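Local coordinates for fucolectin-related protein (Streptococcus pneumoniae, PDB 2WMF) that probably hydrolyses host blood-group carbohydrate antigens, as the catalytic module of a family 98 glycoside hydrolase from a pneumococcus, at residues E329-V332 with N333-A337; F339-E343 with G344-S348; G351-Q354 with G355-N359; I395-K398 with N399-E402; Y414-L417 with Y418-D421. All coordinates share one frame; numbering follows the deposited sequence.

Interaction 1: E329-V332 with N333-A337; sequences EEVV and NRTKA
The last turn of helix 328-334 unwinds here, and T335 and V331 join across it as the chain leaves for strand 337-340. T335 OG1 donates to V331 O over 2.7 Å, reaching that carbonyl from above its plane. The threonine hydroxyl lies beside its own backbone N (chi1 -60°), which turns it back along the helix to an oxygen one turn earlier. The backbone bonds change as the helix runs out. N333 N still reaches E329 O in regular i to i+4 fashion, at 2.8 Å, and R334 N does the same to E330 O, whereas T335 N takes V332 O at 3.1 Å, an i to i+3 bond of the tightening end. A water donates to both V332 O and T335 O, joining the last turn to the loop that follows it. On the flank facing the barrel, R334 and V331 run side by side. R334 CG takes the cramped place between its backbone N and carbonyl carbon (chi1 82°), and from there the chain runs extended to NE. Its guanidinium thus comes to lie over the valine, with NH1 hydrogen-bonded to T284 O, while V331 also packs on W230 and L231 of helix 219-231. V331 CG2 sits 4.0 Å from R334 CZ, over the centre of one guanidinium face.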
loop_
_atom_site.group_PDB
_atom_site.type_symbol
_atom_site.label_atom_id
_atom_site.label_comp_id
_atom_site.label_asym_id
_atom_site.label_seq_id
_atom_site.Cartn_x
_atom_site.Cartn_y
_atom_site.Cartn_z
ATOM N N GLU A 329 16.189 -1.816 11.452
ATOM C CA GLU A 329 16.627 -2.239 12.779
ATOM C C GLU A 329 15.473 -2.210 13.807
ATOM O O GLU A 329 15.386 -3.077 14.668
ATOM C CB GLU A 329 17.863 -1.436 13.233
ATOM C CG GLU A 329 17.645 0.029 13.385
ATOM C CD GLU A 329 17.926 0.868 12.130
ATOM O OE1 GLU A 329 17.932 0.374 10.992
ATOM O OE2 GLU A 329 18.115 2.088 12.288
ATOM N N GLU A 330 14.557 -1.257 13.651
ATOM C CA GLU A 330 13.350 -1.229 14.524
ATOM C C GLU A 330 12.467 -2.488 14.285
ATOM O O GLU A 330 11.944 -3.082 15.234
ATOM C CB GLU A 330 12.527 0.032 14.313
ATOM C CG GLU A 330 13.116 1.319 14.892
ATOM C CD GLU A 330 12.269 2.506 14.433
ATOM O OE1 GLU A 330 11.255 2.663 15.130
ATOM O OE2 GLU A 330 12.549 3.177 13.372
ATOM N N VAL A 331 12.294 -2.846 13.016
ATOM C CA VAL A 331 11.551 -4.060 12.683
ATOM C C VAL A 331 12.270 -5.298 13.191
ATOM O O VAL A 331 11.656 -6.128 13.864
ATOM C CB VAL A 331 11.190 -4.113 11.207
ATOM C CG1 VAL A 331 10.409 -5.393 10.864
ATOM C CG2 VAL A 331 10.359 -2.890 10.834
ATOM N N VAL A 332 13.567 -5.409 12.943
ATOM C CA VAL A 332 14.330 -6.532 13.508
ATOM C C VAL A 332 14.148 -6.609 15.037
ATOM O O VAL A 332 13.828 -7.664 15.615
ATOM C CB VAL A 332 15.826 -6.465 13.108
ATOM C CG1 VAL A 332 16.670 -7.408 13.986
ATOM C CG2 VAL A 332 15.953 -6.766 11.609
ATOM N N ASN A 333 14.278 -5.474 15.705
ATOM C CA ASN A 333 14.334 -5.504 17.164
ATOM C C ASN A 333 13.006 -5.814 17.851
ATOM O O ASN A 333 13.002 -6.366 18.958
ATOM C CB ASN A 333 15.040 -4.278 17.701
ATOM C CG ASN A 333 16.562 -4.387 17.473
ATOM O OD1 ASN A 333 17.115 -5.487 17.602
ATOM N ND2 ASN A 333 17.213 -3.309 17.096
ATOM N N ARG A 334 11.892 -5.572 17.169
ATOM C CA ARG A 334 10.570 -5.919 17.709
ATOM C C ARG A 334 10.145 -7.362 17.370
ATOM O O ARG A 334 9.108 -7.839 17.853
ATOM C CB ARG A 334 9.513 -4.930 17.184
ATOM C CG ARG A 334 9.023 -5.287 15.791
ATOM C CD ARG A 334 8.247 -4.178 15.155
ATOM N NE ARG A 334 7.772 -4.560 13.835
ATOM C CZ ARG A 334 7.099 -3.773 13.000
ATOM N NH1 ARG A 334 6.836 -2.520 13.321
ATOM N NH2 ARG A 334 6.684 -4.288 11.846
ATOM N N THR A 335 10.931 -8.044 16.534
ATOM C CA THR A 335 10.544 -9.370 16.031
ATOM C C THR A 335 10.899 -10.447 17.047
ATOM O O THR A 335 12.063 -10.652 17.363
ATOM C CB THR A 335 11.192 -9.639 14.644
ATOM O OG1 THR A 335 10.757 -8.638 13.689
ATOM C CG2 THR A 335 10.811 -11.008 14.109
ATOM N N LYS A 336 9.881 -11.136 17.557
ATOM C CA LYS A 336 10.093 -12.226 18.518
ATOM C C LYS A 336 10.176 -13.624 17.888
ATOM O O LYS A 336 10.684 -14.566 18.512
ATOM C CB LYS A 336 8.994 -12.220 19.579
ATOM C CG LYS A 336 8.731 -10.879 20.283
ATOM C CD LYS A 336 9.924 -10.319 20.959
ATOM C CE LYS A 336 9.543 -8.957 21.562
ATOM N NZ LYS A 336 10.674 -8.360 22.330
ATOM N N ALA A 337 9.631 -13.776 16.690
ATOM C CA ALA A 337 9.708 -15.031 15.940
ATOM C C ALA A 337 9.669 -14.741 14.457
ATOM O O ALA A 337 9.075 -13.743 14.033
ATOM C CB ALA A 337 8.511 -15.976 16.283
HETATM O O HOH W 1 14.583 -10.032 16.596
#

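Interaction 2: F339-E343 with G344-S348; sequences FWNGE and GRISS
An asparagine side chain bonded to a backbone N-H, with two waters beside it, holds the bend where strand 337-340 ends and the chain turns into the 3-10 segment 346-348. N341 OD1 accepts from I346 N at 2.8 Å, with an N-H...O angle of 152°; the donor stands above the plane of the amide. The other end of that amide, ND2, is bonded to E188 OE2, so both ends are held and the rotation of the group is fixed. R345 crosses N341 at about a right angle, its CB 3.8 Å from N341 ND2. One water bridges W340 O, E343 N and G344 O, and a second joins N341 O to G344 N, so two waters supplement the direct asparagine bond. F339 has CG anti to its backbone N (chi1 -176°), which brings the ring against 344-348: CE2 lies 4.2 Å from I346 CB, and I346 CD1 covers the centre of one face. S348 OG and S348 N both donate to R345 O. Outside the bend, R345 NE forms a salt bridge with E379, I346 and R345 rest on helix 184-192, and F339 and N341 pack on V376 of the neighbouring strand 376-377.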
loop_
_atom_site.group_PDB
_atom_site.type_symbol
_atom_site.label_atom_id
_atom_site.label_comp_id
_atom_site.label_asym_id
_atom_site.label_seq_id
_atom_site.Cartn_x
_atom_site.Cartn_y
_atom_site.Cartn_z
ATOM N N PHE A 339 9.245 -17.130 10.611
ATOM C CA PHE A 339 9.007 -18.420 9.979
ATOM C C PHE A 339 9.997 -18.551 8.829
ATOM O O PHE A 339 9.986 -17.734 7.887
ATOM C CB PHE A 339 7.589 -18.552 9.464
ATOM C CG PHE A 339 7.291 -19.926 8.885
ATOM C CD1 PHE A 339 6.749 -20.937 9.676
ATOM C CD2 PHE A 339 7.621 -20.219 7.578
ATOM C CE1 PHE A 339 6.510 -22.189 9.156
ATOM C CE2 PHE A 339 7.406 -21.480 7.050
ATOM C CZ PHE A 339 6.850 -22.459 7.839
ATOM N N TRP A 340 10.836 -19.580 8.911
ATOM C CA TRP A 340 11.803 -19.921 7.866
ATOM C C TRP A 340 11.289 -21.057 6.999
ATOM O O TRP A 340 10.862 -22.111 7.524
ATOM C CB TRP A 340 13.131 -20.365 8.497
ATOM C CG TRP A 340 14.227 -20.661 7.509
ATOM C CD1 TRP A 340 14.578 -19.924 6.426
ATOM C CD2 TRP A 340 15.159 -21.737 7.585
ATOM N NE1 TRP A 340 15.662 -20.491 5.788
ATOM C CE2 TRP A 340 16.030 -21.616 6.479
ATOM C CE3 TRP A 340 15.299 -22.838 8.441
ATOM C CZ2 TRP A 340 17.053 -22.533 6.228
ATOM C CZ3 TRP A 340 16.334 -23.762 8.182
ATOM C CH2 TRP A 340 17.173 -23.602 7.071
ATOM N N ASN A 341 11.335 -20.803 5.701
ATOM C CA ASN A 341 10.883 -21.742 4.670
ATOM C C ASN A 341 11.845 -22.900 4.453
ATOM O O ASN A 341 11.639 -23.691 3.540
ATOM C CB ASN A 341 10.711 -21.054 3.318
ATOM C CG ASN A 341 9.343 -20.485 3.085
ATOM O OD1 ASN A 341 8.449 -20.549 3.935
ATOM N ND2 ASN A 341 9.165 -19.958 1.882
ATOM N N GLY A 342 12.870 -23.051 5.282
ATOM C CA GLY A 342 13.915 -24.083 5.060
ATOM C C GLY A 342 13.554 -25.545 5.279
ATOM O O GLY A 342 14.302 -26.403 4.815
ATOM N N GLU A 343 12.465 -25.836 5.984
ATOM C CA GLU A 343 12.008 -27.227 6.235
ATOM C C GLU A 343 10.535 -27.377 5.819
ATOM O O GLU A 343 9.733 -28.009 6.531
ATOM C CB GLU A 343 12.219 -27.642 7.707
ATOM C CG GLU A 343 13.650 -27.479 8.149
ATOM C CD GLU A 343 13.926 -27.653 9.634
ATOM O OE1 GLU A 343 13.050 -28.041 10.444
ATOM O OE2 GLU A 343 15.090 -27.337 9.982
ATOM N N GLY A 344 10.194 -26.754 4.691
ATOM C CA GLY A 344 8.832 -26.706 4.193
ATOM C C GLY A 344 8.361 -25.274 4.139
ATOM O O GLY A 344 8.663 -24.512 5.040
ATOM N N ARG A 345 7.590 -24.919 3.117
ATOM C CA ARG A 345 7.360 -23.521 2.759
ATOM C C ARG A 345 5.988 -23.033 3.198
ATOM O O ARG A 345 5.029 -23.809 3.321
ATOM C CB ARG A 345 7.544 -23.295 1.258
ATOM C CG ARG A 345 8.936 -23.674 0.779
ATOM C CD ARG A 345 9.023 -24.129 -0.663
ATOM N NE ARG A 345 10.361 -24.665 -0.874
ATOM C CZ ARG A 345 10.778 -25.877 -0.497
ATOM N NH1 ARG A 345 9.929 -26.751 0.043
ATOM N NH2 ARG A 345 12.054 -26.208 -0.628
ATOM N N ILE A 346 5.909 -21.736 3.454
ATOM C CA ILE A 346 4.647 -21.118 3.885
ATOM C C ILE A 346 3.531 -21.325 2.822
ATOM O O ILE A 346 2.336 -21.389 3.163
ATOM C CB ILE A 346 4.844 -19.614 4.247
ATOM C CG1 ILE A 346 3.634 -19.111 5.045
ATOM C CG2 ILE A 346 5.112 -18.723 2.995
ATOM C CD1 ILE A 346 3.516 -19.726 6.401
ATOM N N SER A 347 3.917 -21.485 1.551
ATOM C CA SER A 347 2.918 -21.807 0.471
ATOM C C SER A 347 2.185 -23.120 0.704
ATOM O O SER A 347 1.137 -23.365 0.092
ATOM C CB SER A 347 3.599 -21.865 -0.905
ATOM O OG SER A 347 4.702 -22.728 -0.877
ATOM N N SER A 348 2.756 -23.984 1.540
ATOM C CA SER A 348 2.103 -25.251 1.901
ATOM C C SER A 348 1.369 -25.218 3.254
ATOM O O SER A 348 0.915 -26.274 3.720
ATOM C CB SER A 348 3.117 -26.381 1.897
ATOM O OG SER A 348 3.929 -26.248 3.040
HETATM O O HOH W 2 10.076 -24.599 7.217
HETATM O O HOH W 3 11.926 -26.088 2.693
#

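Interaction 3: G351-Q354 with G355-N359; sequences GFYQ and GLYSN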
loop_
_atom_site.group_PDB
_atom_site.type_symbol
_atom_site.label_atom_id
_atom_site.label_comp_id
_atom_site.label_asym_id
_atom_site.label_seq_id
_atom_site.Cartn_x
_atom_site.Cartn_y
_atom_site.Cartn_z
ATOM N N GLY A 351 -3.746 -22.558 6.241
ATOM C CA GLY A 351 -4.102 -21.787 7.467
ATOM C C GLY A 351 -3.231 -21.090 8.467
ATOM O O GLY A 351 -3.686 -20.842 9.604
ATOM N N PHE A 352 -2.012 -20.746 8.081
ATOM C CA PHE A 352 -1.071 -20.255 9.064
ATOM C C PHE A 352 -1.595 -19.027 9.814
ATOM O O PHE A 352 -1.363 -18.908 11.007
ATOM C CB PHE A 352 0.293 -19.941 8.426
ATOM C CG PHE A 352 1.342 -19.520 9.429
ATOM C CD1 PHE A 352 2.001 -20.470 10.244
ATOM C CD2 PHE A 352 1.661 -18.192 9.585
ATOM C CE1 PHE A 352 2.960 -20.058 11.160
ATOM C CE2 PHE A 352 2.596 -17.784 10.498
ATOM C CZ PHE A 352 3.269 -18.706 11.285
ATOM N N TYR A 353 -2.204 -18.074 9.097
ATOM C CA TYR A 353 -2.521 -16.800 9.725
ATOM C C TYR A 353 -3.856 -16.813 10.497
ATOM O O TYR A 353 -4.162 -15.884 11.272
ATOM C CB TYR A 353 -2.502 -15.686 8.675
ATOM C CG TYR A 353 -1.117 -15.536 8.065
ATOM C CD1 TYR A 353 -0.147 -14.767 8.698
ATOM C CD2 TYR A 353 -0.760 -16.190 6.894
ATOM C CE1 TYR A 353 1.125 -14.629 8.164
ATOM C CE2 TYR A 353 0.526 -16.078 6.363
ATOM C CZ TYR A 353 1.464 -15.317 7.012
ATOM O OH TYR A 353 2.710 -15.186 6.457
ATOM N N GLN A 354 -4.616 -17.888 10.338
ATOM C CA GLN A 354 -5.875 -18.071 11.116
ATOM C C GLN A 354 -5.563 -18.149 12.607
ATOM O O GLN A 354 -4.552 -18.742 13.036
ATOM C CB GLN A 354 -6.545 -19.350 10.678
ATOM C CG GLN A 354 -6.955 -19.359 9.247
ATOM C CD GLN A 354 -8.276 -18.690 9.011
ATOM O OE1 GLN A 354 -9.007 -18.353 9.952
ATOM N NE2 GLN A 354 -8.615 -18.511 7.738
ATOM N N GLY A 355 -6.392 -17.523 13.425
ATOM C CA GLY A 355 -6.097 -17.446 14.847
ATOM C C GLY A 355 -5.035 -16.506 15.306
ATOM O O GLY A 355 -4.919 -16.244 16.498
ATOM N N LEU A 356 -4.250 -15.985 14.361
ATOM C CA LEU A 356 -3.198 -15.032 14.670
ATOM C C LEU A 356 -3.631 -13.665 14.270
ATOM O O LEU A 356 -3.979 -12.838 15.129
ATOM C CB LEU A 356 -1.839 -15.397 13.990
ATOM C CG LEU A 356 -1.149 -16.612 14.539
ATOM C CD1 LEU A 356 0.008 -17.021 13.593
ATOM C CD2 LEU A 356 -0.734 -16.343 16.009
ATOM N N TYR A 357 -3.677 -13.399 12.965
ATOM C CA TYR A 357 -3.969 -12.054 12.565
ATOM C C TYR A 357 -4.628 -11.793 11.240
ATOM O O TYR A 357 -4.875 -10.634 10.898
ATOM C CB TYR A 357 -2.748 -11.213 12.718
ATOM C CG TYR A 357 -1.558 -11.435 11.802
ATOM C CD1 TYR A 357 -1.533 -10.942 10.512
ATOM C CD2 TYR A 357 -0.397 -12.027 12.282
ATOM C CE1 TYR A 357 -0.390 -11.106 9.691
ATOM C CE2 TYR A 357 0.750 -12.174 11.466
ATOM C CZ TYR A 357 0.738 -11.677 10.200
ATOM O OH TYR A 357 1.873 -11.775 9.435
ATOM N N SER A 358 -4.943 -12.849 10.496
ATOM C CA SER A 358 -5.796 -12.695 9.324
ATOM C C SER A 358 -6.684 -13.925 9.203
ATOM O O SER A 358 -6.190 -15.060 9.020
ATOM C CB SER A 358 -5.003 -12.533 8.010
ATOM O OG SER A 358 -5.916 -12.411 6.911
ATOM N N ASN A 359 -7.995 -13.676 9.255
ATOM C CA ASN A 359 -9.002 -14.712 9.024
ATOM C C ASN A 359 -9.250 -14.932 7.529
ATOM O O ASN A 359 -9.929 -15.899 7.135
ATOM C CB ASN A 359 -10.340 -14.335 9.701
ATOM C CG ASN A 359 -10.260 -14.209 11.236
ATOM O OD1 ASN A 359 -10.978 -13.381 11.836
ATOM N ND2 ASN A 359 -9.443 -15.044 11.871
#
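Y353 and Y357 lie side by side on an irregular loop between strands 337-340 and 376-377, where a type I beta turn from G351 to Q354 leads into a tight coil of chain. Among the backbone bonds, Y353 O does most of the work: L356 N, Y357 N and S358 N all donate to it, at 3.1, 3.0 and 3.2 Å. Y357 N arrives in the carbonyl plane, L356 N and S358 N from its two opposite sides, so three N-H groups grip one oxygen and wrap the chain around it. A weak bond, Q354 NE2 to N359 O, ties the glutamine to the residue five further on; a bend at chi2 (-83°) turns its amide toward that carbonyl. The aromatic contact is an offset edge-to-face pair, the edge of Y353 directed at the face of Y357 with planes 64° apart. Y357 OH lies 3.2 Å from Y353 CE1, at the ring edge. Each hydroxyl is held beyond the pair, Y353 OH by S224 of helix 219-231 and Y357 OH by L374 N. In the apolar group, L356 CD1 lies over one face of the F352 ring, 4.1 Å from CE2, while L356 also packs on helix 406-413. At the aromatic pair's closest carbon approach, Y353 CD1 stands 3.5 Å from Y357 CZ.

Interaction 4: I395-K398 with N399-E402; sequences ILTK and NSEE
L396 and T397 meet S400 at the type I beta turn from T397 to S400 that follows strand 394-396, the chain heading on into a 3-10 segment. I395, at the start, turns its side chain away from the turn to pack on W340 and on helix 383-389. L396 follows with its tip nearer the turn: CD2 lies 3.8 Å from S400 OG and also borders E402 CB. At T397 the polar contacts gather. Its backbone N donates to S400 OG over 2.9 Å in an almost straight bond, 174° at the hydrogen, so a serine side chain takes up the backbone N-H of T397. The turn's own bond runs the other way, S400 N to T397 O at 3.0 Å, and the two together tie T397 and S400 from both directions. S400 carries its hydroxyl anti to the carbonyl carbon (chi1 -74°), which swings OG back over the turn to the threonine N. T397 OG1 makes a weak bond with N399 N, while its stronger partner is E343. K398 then leaves the turn with its chain extended, NZ bonded to S348 OG. Its carbonyl O shares a water with S400 O, a bridge across the second half of the turn. Around this corner, strand 394-396 pairs with strand 337-340 through L396, and the same leucine packs on Y409 and L410 of helix 406-413; E402 reaches back to K394 in a salt bridge.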
loop_
_atom_site.group_PDB
_atom_site.type_symbol
_atom_site.label_atom_id
_atom_site.label_comp_id
_atom_site.label_asym_id
_atom_site.label_seq_id
_atom_site.Cartn_x
_atom_site.Cartn_y
_atom_site.Cartn_z
ATOM N N ILE A 395 13.214 -19.154 15.717
ATOM C CA ILE A 395 13.068 -19.554 14.315
ATOM C C ILE A 395 12.056 -20.727 14.221
ATOM O O ILE A 395 12.313 -21.856 14.664
ATOM C CB ILE A 395 14.421 -19.913 13.667
ATOM C CG1 ILE A 395 15.436 -18.779 13.852
ATOM C CG2 ILE A 395 14.252 -20.279 12.157
ATOM C CD1 ILE A 395 16.809 -19.140 13.364
ATOM N N LEU A 396 10.879 -20.438 13.691
ATOM C CA LEU A 396 9.850 -21.485 13.456
ATOM C C LEU A 396 10.058 -22.056 12.068
ATOM O O LEU A 396 10.433 -21.334 11.159
ATOM C CB LEU A 396 8.426 -20.918 13.573
ATOM C CG LEU A 396 7.982 -20.572 14.995
ATOM C CD1 LEU A 396 6.675 -19.793 14.977
ATOM C CD2 LEU A 396 7.883 -21.842 15.848
ATOM N N THR A 397 9.848 -23.353 11.922
ATOM C CA THR A 397 9.817 -23.988 10.612
ATOM C C THR A 397 8.554 -24.860 10.558
ATOM O O THR A 397 7.822 -24.987 11.555
ATOM C CB THR A 397 11.052 -24.878 10.374
ATOM O OG1 THR A 397 10.959 -26.070 11.168
ATOM C CG2 THR A 397 12.375 -24.141 10.646
ATOM N N LYS A 398 8.262 -25.421 9.391
ATOM C CA LYS A 398 7.060 -26.195 9.229
ATOM C C LYS A 398 7.080 -27.418 10.135
ATOM O O LYS A 398 6.023 -27.876 10.524
ATOM C CB LYS A 398 6.892 -26.648 7.792
ATOM C CG LYS A 398 5.507 -27.334 7.515
ATOM C CD LYS A 398 5.268 -27.570 6.041
ATOM C CE LYS A 398 4.093 -28.511 5.856
ATOM N NZ LYS A 398 3.805 -28.639 4.462
ATOM N N ASN A 399 8.267 -27.874 10.506
ATOM C CA ASN A 399 8.460 -29.039 11.388
ATOM C C ASN A 399 8.635 -28.699 12.877
ATOM O O ASN A 399 8.886 -29.577 13.722
ATOM C CB ASN A 399 9.674 -29.810 10.883
ATOM C CG ASN A 399 9.398 -30.527 9.549
ATOM O OD1 ASN A 399 8.236 -30.687 9.128
ATOM N ND2 ASN A 399 10.465 -30.944 8.875
ATOM N N SER A 400 8.429 -27.443 13.215
ATOM C CA SER A 400 8.485 -27.033 14.614
ATOM C C SER A 400 7.388 -27.692 15.447
ATOM O O SER A 400 6.206 -27.540 15.145
ATOM C CB SER A 400 8.380 -25.511 14.750
ATOM O OG SER A 400 9.600 -24.910 14.352
ATOM N N GLU A 401 7.790 -28.372 16.519
ATOM C CA GLU A 401 6.819 -29.007 17.438
ATOM C C GLU A 401 5.786 -28.016 17.951
ATOM O O GLU A 401 4.629 -28.366 18.183
ATOM C CB GLU A 401 7.549 -29.632 18.635
ATOM C CG GLU A 401 8.301 -30.885 18.281
ATOM C CD GLU A 401 7.423 -32.124 18.321
ATOM O OE1 GLU A 401 7.600 -32.948 19.250
ATOM O OE2 GLU A 401 6.543 -32.272 17.432
ATOM N N GLU A 402 6.222 -26.771 18.122
ATOM C CA GLU A 402 5.398 -25.706 18.733
ATOM C C GLU A 402 4.138 -25.380 17.945
ATOM O O GLU A 402 3.155 -24.899 18.518
ATOM C CB GLU A 402 6.212 -24.427 18.929
ATOM C CG GLU A 402 7.312 -24.546 19.975
ATOM C CD GLU A 402 8.632 -25.074 19.443
ATOM O OE1 GLU A 402 8.710 -25.559 18.291
ATOM O OE2 GLU A 402 9.626 -25.024 20.215
HETATM O O HOH W 4 4.948 -29.044 13.092
#

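Interaction 5: Y414-L417 with Y418-D421; sequences YPKL and YEGD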
loop_
_atom_site.group_PDB
_atom_site.type_symbol
_atom_site.label_atom_id
_atom_site.label_comp_id
_atom_site.label_asym_id
_atom_site.label_seq_id
_atom_site.Cartn_x
_atom_site.Cartn_y
_atom_site.Cartn_z
ATOM N N TYR A 414 4.717 -12.908 22.079
ATOM C CA TYR A 414 4.179 -11.598 21.808
ATOM C C TYR A 414 3.059 -11.362 22.821
ATOM O O TYR A 414 1.991 -11.932 22.693
ATOM C CB TYR A 414 3.577 -11.564 20.396
ATOM C CG TYR A 414 4.587 -11.598 19.281
ATOM C CD1 TYR A 414 5.103 -10.414 18.753
ATOM C CD2 TYR A 414 5.000 -12.799 18.715
ATOM C CE1 TYR A 414 6.016 -10.433 17.695
ATOM C CE2 TYR A 414 5.928 -12.809 17.658
ATOM C CZ TYR A 414 6.424 -11.614 17.154
ATOM O OH TYR A 414 7.380 -11.640 16.130
ATOM N N PRO A 415 3.293 -10.522 23.826
ATOM C CA PRO A 415 2.219 -10.266 24.789
ATOM C C PRO A 415 1.003 -9.575 24.197
ATOM O O PRO A 415 1.102 -8.840 23.199
ATOM C CB PRO A 415 2.869 -9.342 25.802
ATOM C CG PRO A 415 4.063 -8.861 25.191
ATOM C CD PRO A 415 4.532 -9.825 24.179
ATOM N N LYS A 416 -0.136 -9.820 24.823
ATOM C CA LYS A 416 -1.384 -9.160 24.419
ATOM C C LYS A 416 -1.331 -7.717 24.926
ATOM O O LYS A 416 -1.053 -7.479 26.124
ATOM C CB LYS A 416 -2.609 -9.912 24.981
ATOM C CG LYS A 416 -3.936 -9.446 24.365
ATOM C CD LYS A 416 -5.105 -10.199 24.972
ATOM C CE LYS A 416 -6.402 -9.649 24.497
ATOM N NZ LYS A 416 -7.585 -10.467 24.911
ATOM N N LEU A 417 -1.555 -6.774 24.012
ATOM C CA LEU A 417 -1.375 -5.357 24.317
ATOM C C LEU A 417 -2.638 -4.513 24.398
ATOM O O LEU A 417 -2.577 -3.367 24.835
ATOM C CB LEU A 417 -0.430 -4.692 23.303
ATOM C CG LEU A 417 0.935 -5.349 23.117
ATOM C CD1 LEU A 417 1.839 -4.585 22.134
ATOM C CD2 LEU A 417 1.649 -5.540 24.500
ATOM N N TYR A 418 -3.789 -5.030 23.946
ATOM C CA TYR A 418 -5.002 -4.254 24.032
ATOM C C TYR A 418 -6.195 -5.200 24.123
ATOM O O TYR A 418 -6.034 -6.406 23.851
ATOM C CB TYR A 418 -5.164 -3.319 22.814
ATOM C CG TYR A 418 -5.434 -4.011 21.484
ATOM C CD1 TYR A 418 -6.737 -4.043 20.929
ATOM C CD2 TYR A 418 -4.392 -4.645 20.770
ATOM C CE1 TYR A 418 -6.981 -4.685 19.705
ATOM C CE2 TYR A 418 -4.642 -5.307 19.537
ATOM C CZ TYR A 418 -5.914 -5.271 18.985
ATOM O OH TYR A 418 -6.154 -5.871 17.737
ATOM N N GLU A 419 -7.351 -4.630 24.466
ATOM C CA GLU A 419 -8.612 -5.351 24.508
ATOM C C GLU A 419 -9.560 -4.817 23.440
ATOM O O GLU A 419 -9.457 -3.667 22.993
ATOM C CB GLU A 419 -9.273 -5.192 25.887
ATOM C CG GLU A 419 -8.447 -5.760 27.028
ATOM C CD GLU A 419 -8.371 -7.275 26.998
ATOM O OE1 GLU A 419 -9.211 -7.927 26.371
ATOM O OE2 GLU A 419 -7.441 -7.838 27.622
ATOM N N GLY A 420 -10.512 -5.655 23.046
ATOM C CA GLY A 420 -11.501 -5.297 22.033
ATOM C C GLY A 420 -11.358 -6.134 20.774
ATOM O O GLY A 420 -10.618 -7.104 20.732
ATOM N N ASP A 421 -12.171 -5.784 19.778
ATOM C CA ASP A 421 -12.241 -6.512 18.517
ATOM C C ASP A 421 -11.730 -5.740 17.287
ATOM O O ASP A 421 -11.784 -6.310 16.200
ATOM C CB ASP A 421 -13.643 -7.070 18.225
ATOM C CG ASP A 421 -14.760 -6.017 18.199
ATOM O OD1 ASP A 421 -14.495 -4.803 18.334
ATOM O OD2 ASP A 421 -15.958 -6.437 18.027
#
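K416 and E419 form a salt bridge across the point where the connection after helix 406-413 enters the short strand 419-420. The bridge is loose: K416 NZ stands 3.4 Å from E419 OE1, and the hydrogen bond within it is weak. The two side chains cross at about a right angle. The lysine runs fully extended beyond CG, whereas the glutamate bends at chi2 (-69°), and that bend turns its carboxylate back toward the ammonium group. Both residues are exposed, so solvent would be expected to weaken the attraction. Van der Waals contacts complete the path of the lysine. Its CE passes 3.3 Å from Y418 O, and CG comes within 3.7 Å of the same oxygen, so the aliphatic chain runs alongside the Y418 carbonyl before reaching the acid. Y418 itself goes the other way, into the protein. Its CG sits between the backbone N and the carbonyl carbon (chi1 69°), the ring edge lies near L417 C, and the hydroxyl bonds to G422 O. The ring packs on V446 and L448 of strand 444-449 and on W431 of strand 430-434, while L417 also touches W431. Y418, just before the strand, is buried and E419, its first residue, is exposed; 419-420 is an outermost strand of an antiparallel six-stranded sheet, paired with 444-449.

In the fold
All five contacts follow the eight-stranded parallel barrel in the chain, and they run in series from helix 328-334 to the first strand of the C-terminal antiparallel sheets. Interactions 2 and 4 are the closest pair, their centres about 9 Å apart: W340 N bonds to L396 O at 2.9 Å between neighbouring strands, and F339 CZ packs 3.6 Å from K398 N. Interaction 3 joins interaction 2 through packing, I346 CD1 lying 3.7 Å from F352 CG. Interaction 1 reaches interaction 5 through Y414 OH, 2.9 Å from K336 N, although their centres are about 18 Å apart. Interactions 1 and 3, with centres about 20 Å apart, both border helix 219-231.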